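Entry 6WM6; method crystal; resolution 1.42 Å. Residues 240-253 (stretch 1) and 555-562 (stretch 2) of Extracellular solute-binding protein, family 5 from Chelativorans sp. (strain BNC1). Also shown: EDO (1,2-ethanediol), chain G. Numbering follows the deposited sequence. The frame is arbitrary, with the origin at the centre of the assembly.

Stretch 1 240-253: KWYGEKGPYLDKLK
Stretch 2 (555-562) NTAEWGLA

What brings residues 240-253 against residues 555-562 when no direct hydrogen bond crosses between them? Packing and one shared water do most of the work, burying 496 Å² over both sides. Stretch 1 is loop until Lys251, where a strand begins; stretch 2 runs from a 3-10 segment, 556-558, through Trp559 into a strand at Gly560 and Leu561. The register is set by two CA pairs, Pro247 with Ala557 at 4.7 Å and Tyr248 with Gly560 at 5.3 Å, so both chains advance in the same sense here. Water 1 accepts from Tyr248 N at 3.0 Å and lies 2.7 Å from Thr556 O and 2.6 Å from Trp559 O, linking the loop to the turn's carbonyls.

Why does Ala557, with a side chain of a single methyl group, have the most area covered? Its phi/psi of -56/-25 keeps it in the 3-10 turn, closed by Glu558 N to Asn555 O at 2.9 Å and Trp559 N to Thr556 O at 3.1 Å, and the loop wraps closely around it. Ala557 CB is 3.5 Å from Lys245 O and 4.2 Å from Trp241 CZ2. The indole of Trp241 (chi1 171°, t; chi2 -127°) is steadied by its NE1 bonding to Lys245 O at 2.9 Å, nearly straight at 169°. Gly246 CA makes a CA-H...O contact with Ala557 O at 3.2 Å; an ideal CB on Gly246 would sit 1.7 Å from that oxygen, and its positive phi (73/-168) also favours glycine. The cis peptide bond before Pro247 follows, then Tyr248 (m, chi2 87°) brings the edge of its ring to the same carbonyl, with CD1 3.4 Å from Ala557 O.

How is Trp559 held while it packs against the leucines? With phi/psi -68/141 and chi1 -69° (m), chi2 6°, it is buried, and its NE1 donates to Asn555 OD1 at 3.0 Å, satisfying the indole's polar atom. Leu252, on the strand with chi1 172° (t) and chi2 60° (p), points toward stretch 2 and places CD1 3.8 Å from Trp559 CZ3, at the ring edge. The backbone of Trp559 contributes too: its O lies 3.4 Å from Tyr248 CB.

What does Leu249 fill, and how does the contact finish at its exposed side? The CA-to-CB bond of Leu249 points sideways, but the m,t rotamer (-61°, 165°) brings its end nearer: CD1 is 4.5 Å from Trp559 CB, and CD2 is 4.1 Å from Gly560 CA and 4.3 Å from Leu561 CG. Gly560 is extended (-172/171), and an ideal CB there would be tight, 3.0 Å from Tyr248 CB. Near the solvent, Lys245 (m, then t throughout) lays CD 3.8 Å from Glu558 CG, while its NZ stays 4.4 Å from Glu558 OE2, beyond a salt bridge. Glu558 OE1 instead accepts from Asn555 ND2 at 3.0 Å.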

# COMPACT_ATOMS: atom_id res chain seq x y z
N LYS A 240 -15.01 20.86 16.88
CA LYS A 240 -14.47 20.30 18.10
C LYS A 240 -13.11 19.63 17.89
O LYS A 240 -12.64 18.89 18.75
CB LYS A 240 -15.46 19.32 18.73
CG LYS A 240 -16.77 19.97 19.16
CD LYS A 240 -17.56 19.05 20.09
CE LYS A 240 -18.93 19.61 20.45
NZ LYS A 240 -18.84 20.89 21.20
N TRP A 241 -12.44 19.90 16.76
CA TRP A 241 -11.09 19.40 16.59
C TRP A 241 -10.20 19.85 17.75
O TRP A 241 -10.19 21.03 18.13
CB TRP A 241 -10.52 19.89 15.25
CG TRP A 241 -9.06 19.63 15.01
CD1 TRP A 241 -8.13 20.56 14.66
CD2 TRP A 241 -8.36 18.37 15.07
NE1 TRP A 241 -6.91 19.97 14.50
CE2 TRP A 241 -7.02 18.62 14.73
CE3 TRP A 241 -8.74 17.04 15.36
CZ2 TRP A 241 -6.05 17.62 14.69
CZ3 TRP A 241 -7.77 16.05 15.34
CH2 TRP A 241 -6.45 16.35 15.00
N TYR A 242 -9.41 18.91 18.26
CA TYR A 242 -8.66 19.06 19.51
C TYR A 242 -7.15 19.07 19.28
O TYR A 242 -6.38 19.09 20.25
CB TYR A 242 -9.02 17.91 20.46
CG TYR A 242 -8.95 16.57 19.77
CD1 TYR A 242 -7.76 15.87 19.69
CD2 TYR A 242 -10.06 16.03 19.11
CE1 TYR A 242 -7.67 14.68 19.02
CE2 TYR A 242 -9.98 14.84 18.43
CZ TYR A 242 -8.76 14.16 18.37
OH TYR A 242 -8.63 12.98 17.70
N GLY A 243 -6.72 19.05 18.03
CA GLY A 243 -5.31 18.98 17.74
C GLY A 243 -4.61 20.32 17.77
O GLY A 243 -5.24 21.38 17.80
N GLU A 244 -3.29 20.24 17.71
CA GLU A 244 -2.44 21.43 17.85
C GLU A 244 -2.57 22.37 16.66
O GLU A 244 -2.56 23.59 16.84
CB GLU A 244 -0.99 20.97 18.01
CG GLU A 244 0.05 22.09 18.11
CD GLU A 244 0.04 22.79 19.46
OE1 GLU A 244 -0.83 22.46 20.30
OE2 GLU A 244 0.90 23.66 19.68
N LYS A 245 -2.69 21.83 15.45
CA LYS A 245 -2.69 22.64 14.25
C LYS A 245 -4.01 22.52 13.50
O LYS A 245 -4.61 21.44 13.45
CB LYS A 245 -1.55 22.22 13.31
CG LYS A 245 -0.15 22.44 13.92
CD LYS A 245 0.94 21.91 13.02
CE LYS A 245 2.32 22.25 13.57
NZ LYS A 245 3.40 21.83 12.64
N GLY A 246 -4.44 23.63 12.90
CA GLY A 246 -5.51 23.61 11.93
C GLY A 246 -6.87 23.38 12.55
O GLY A 246 -7.05 23.45 13.77
N PRO A 247 -7.87 23.11 11.71
CA PRO A 247 -7.76 23.13 10.24
C PRO A 247 -7.70 24.56 9.71
O PRO A 247 -8.13 25.50 10.39
CB PRO A 247 -9.08 22.48 9.81
CG PRO A 247 -10.04 22.85 10.87
CD PRO A 247 -9.24 22.83 12.15
N TYR A 248 -7.16 24.74 8.52
CA TYR A 248 -7.03 26.06 7.92
C TYR A 248 -8.04 26.36 6.83
O TYR A 248 -8.23 27.54 6.50
CB TYR A 248 -5.63 26.24 7.32
CG TYR A 248 -4.53 26.26 8.35
CD1 TYR A 248 -3.94 25.09 8.80
CD2 TYR A 248 -4.07 27.46 8.87
CE1 TYR A 248 -2.93 25.12 9.74
CE2 TYR A 248 -3.05 27.49 9.81
CZ TYR A 248 -2.49 26.31 10.23
OH TYR A 248 -1.47 26.31 11.17
N LEU A 249 -8.69 25.36 6.25
CA LEU A 249 -9.58 25.58 5.10
C LEU A 249 -11.03 25.64 5.53
O LEU A 249 -11.46 24.99 6.49
CB LEU A 249 -9.42 24.44 4.09
CG LEU A 249 -8.03 24.28 3.49
CD1 LEU A 249 -7.91 22.93 2.82
CD2 LEU A 249 -7.74 25.40 2.52
N ASP A 250 -11.81 26.43 4.79
CA ASP A 250 -13.25 26.43 4.98
C ASP A 250 -13.88 25.17 4.41
O ASP A 250 -14.86 24.67 4.96
CB ASP A 250 -13.87 27.65 4.29
CG ASP A 250 -13.48 28.95 4.96
OD1 ASP A 250 -13.50 29.01 6.20
OD2 ASP A 250 -13.14 29.90 4.23
N LYS A 251 -13.35 24.65 3.30
CA LYS A 251 -13.80 23.38 2.75
C LYS A 251 -12.62 22.63 2.16
O LYS A 251 -11.71 23.22 1.56
CB LYS A 251 -14.88 23.55 1.67
CG LYS A 251 -16.11 24.30 2.16
CD LYS A 251 -17.34 23.99 1.33
CE LYS A 251 -18.52 24.84 1.79
NZ LYS A 251 -19.79 24.44 1.11
N LEU A 252 -12.65 21.31 2.35
CA LEU A 252 -11.74 20.36 1.72
C LEU A 252 -12.61 19.41 0.92
O LEU A 252 -13.53 18.79 1.48
CB LEU A 252 -10.95 19.60 2.78
CG LEU A 252 -10.10 18.44 2.26
CD1 LEU A 252 -9.06 18.93 1.27
CD2 LEU A 252 -9.44 17.74 3.45
N LYS A 253 -12.38 19.32 -0.38
CA LYS A 253 -13.23 18.57 -1.27
C LYS A 253 -12.42 17.49 -1.97
O LYS A 253 -11.25 17.69 -2.32
CB LYS A 253 -13.86 19.49 -2.33
CG LYS A 253 -14.90 20.44 -1.74
CD LYS A 253 -15.34 21.50 -2.73
CE LYS A 253 -16.48 22.30 -2.13
NZ LYS A 253 -16.87 23.42 -3.02
N ASN A 555 -1.75 14.46 6.74
CA ASN A 555 -1.59 15.66 7.56
C ASN A 555 -2.53 16.79 7.14
O ASN A 555 -2.14 17.97 7.13
CB ASN A 555 -0.14 16.16 7.55
CG ASN A 555 0.23 16.77 6.23
OD1 ASN A 555 -0.30 16.37 5.20
ND2 ASN A 555 1.14 17.73 6.25
N THR A 556 -3.78 16.48 6.80
CA THR A 556 -4.69 17.51 6.30
C THR A 556 -4.95 18.63 7.30
O THR A 556 -5.30 19.74 6.88
CB THR A 556 -6.04 16.98 5.79
OG1 THR A 556 -6.82 16.44 6.88
CG2 THR A 556 -5.87 15.96 4.67
N ALA A 557 -4.77 18.40 8.60
CA ALA A 557 -4.91 19.50 9.55
C ALA A 557 -3.99 20.66 9.22
O ALA A 557 -4.28 21.80 9.62
CB ALA A 557 -4.61 19.03 10.98
N GLU A 558 -2.88 20.39 8.52
CA GLU A 558 -1.88 21.40 8.24
C GLU A 558 -2.05 22.06 6.88
O GLU A 558 -1.40 23.08 6.62
CB GLU A 558 -0.49 20.79 8.35
CG GLU A 558 -0.17 20.27 9.77
CD GLU A 558 0.94 19.23 9.86
OE1 GLU A 558 1.72 19.02 8.89
OE2 GLU A 558 1.04 18.57 10.93
N TRP A 559 -2.88 21.52 6.01
CA TRP A 559 -3.02 22.05 4.66
C TRP A 559 -3.69 23.42 4.69
O TRP A 559 -4.66 23.65 5.41
CB TRP A 559 -3.92 21.15 3.83
CG TRP A 559 -3.37 19.79 3.46
CD1 TRP A 559 -2.19 19.23 3.88
CD2 TRP A 559 -3.99 18.85 2.59
NE1 TRP A 559 -2.06 17.99 3.32
CE2 TRP A 559 -3.14 17.72 2.53
CE3 TRP A 559 -5.18 18.84 1.87
CZ2 TRP A 559 -3.46 16.60 1.78
CZ3 TRP A 559 -5.49 17.74 1.10
CH2 TRP A 559 -4.63 16.63 1.06
N GLY A 560 -3.21 24.31 3.84
CA GLY A 560 -3.85 25.62 3.71
C GLY A 560 -3.26 26.37 2.56
O GLY A 560 -2.24 25.97 2.00
N LEU A 561 -3.89 27.50 2.24
CA LEU A 561 -3.46 28.34 1.13
C LEU A 561 -2.55 29.46 1.63
O LEU A 561 -2.82 30.08 2.65
CB LEU A 561 -4.67 28.95 0.43
CG LEU A 561 -5.54 27.90 -0.26
CD1 LEU A 561 -6.88 28.53 -0.67
CD2 LEU A 561 -4.86 27.35 -1.49
N ALA A 562 -1.48 29.70 0.89
CA ALA A 562 -0.57 30.80 1.21
C ALA A 562 -1.29 32.13 1.15
O ALA A 562 -2.17 32.35 0.31
CB ALA A 562 0.59 30.80 0.20
C1 EDO G . -5.08 13.62 8.93
O1 EDO G . -5.49 14.08 7.64
C2 EDO G . -5.27 14.71 9.98
O2 EDO G . -4.31 15.80 9.83
O HOH W 1 -6.20 22.32 7.07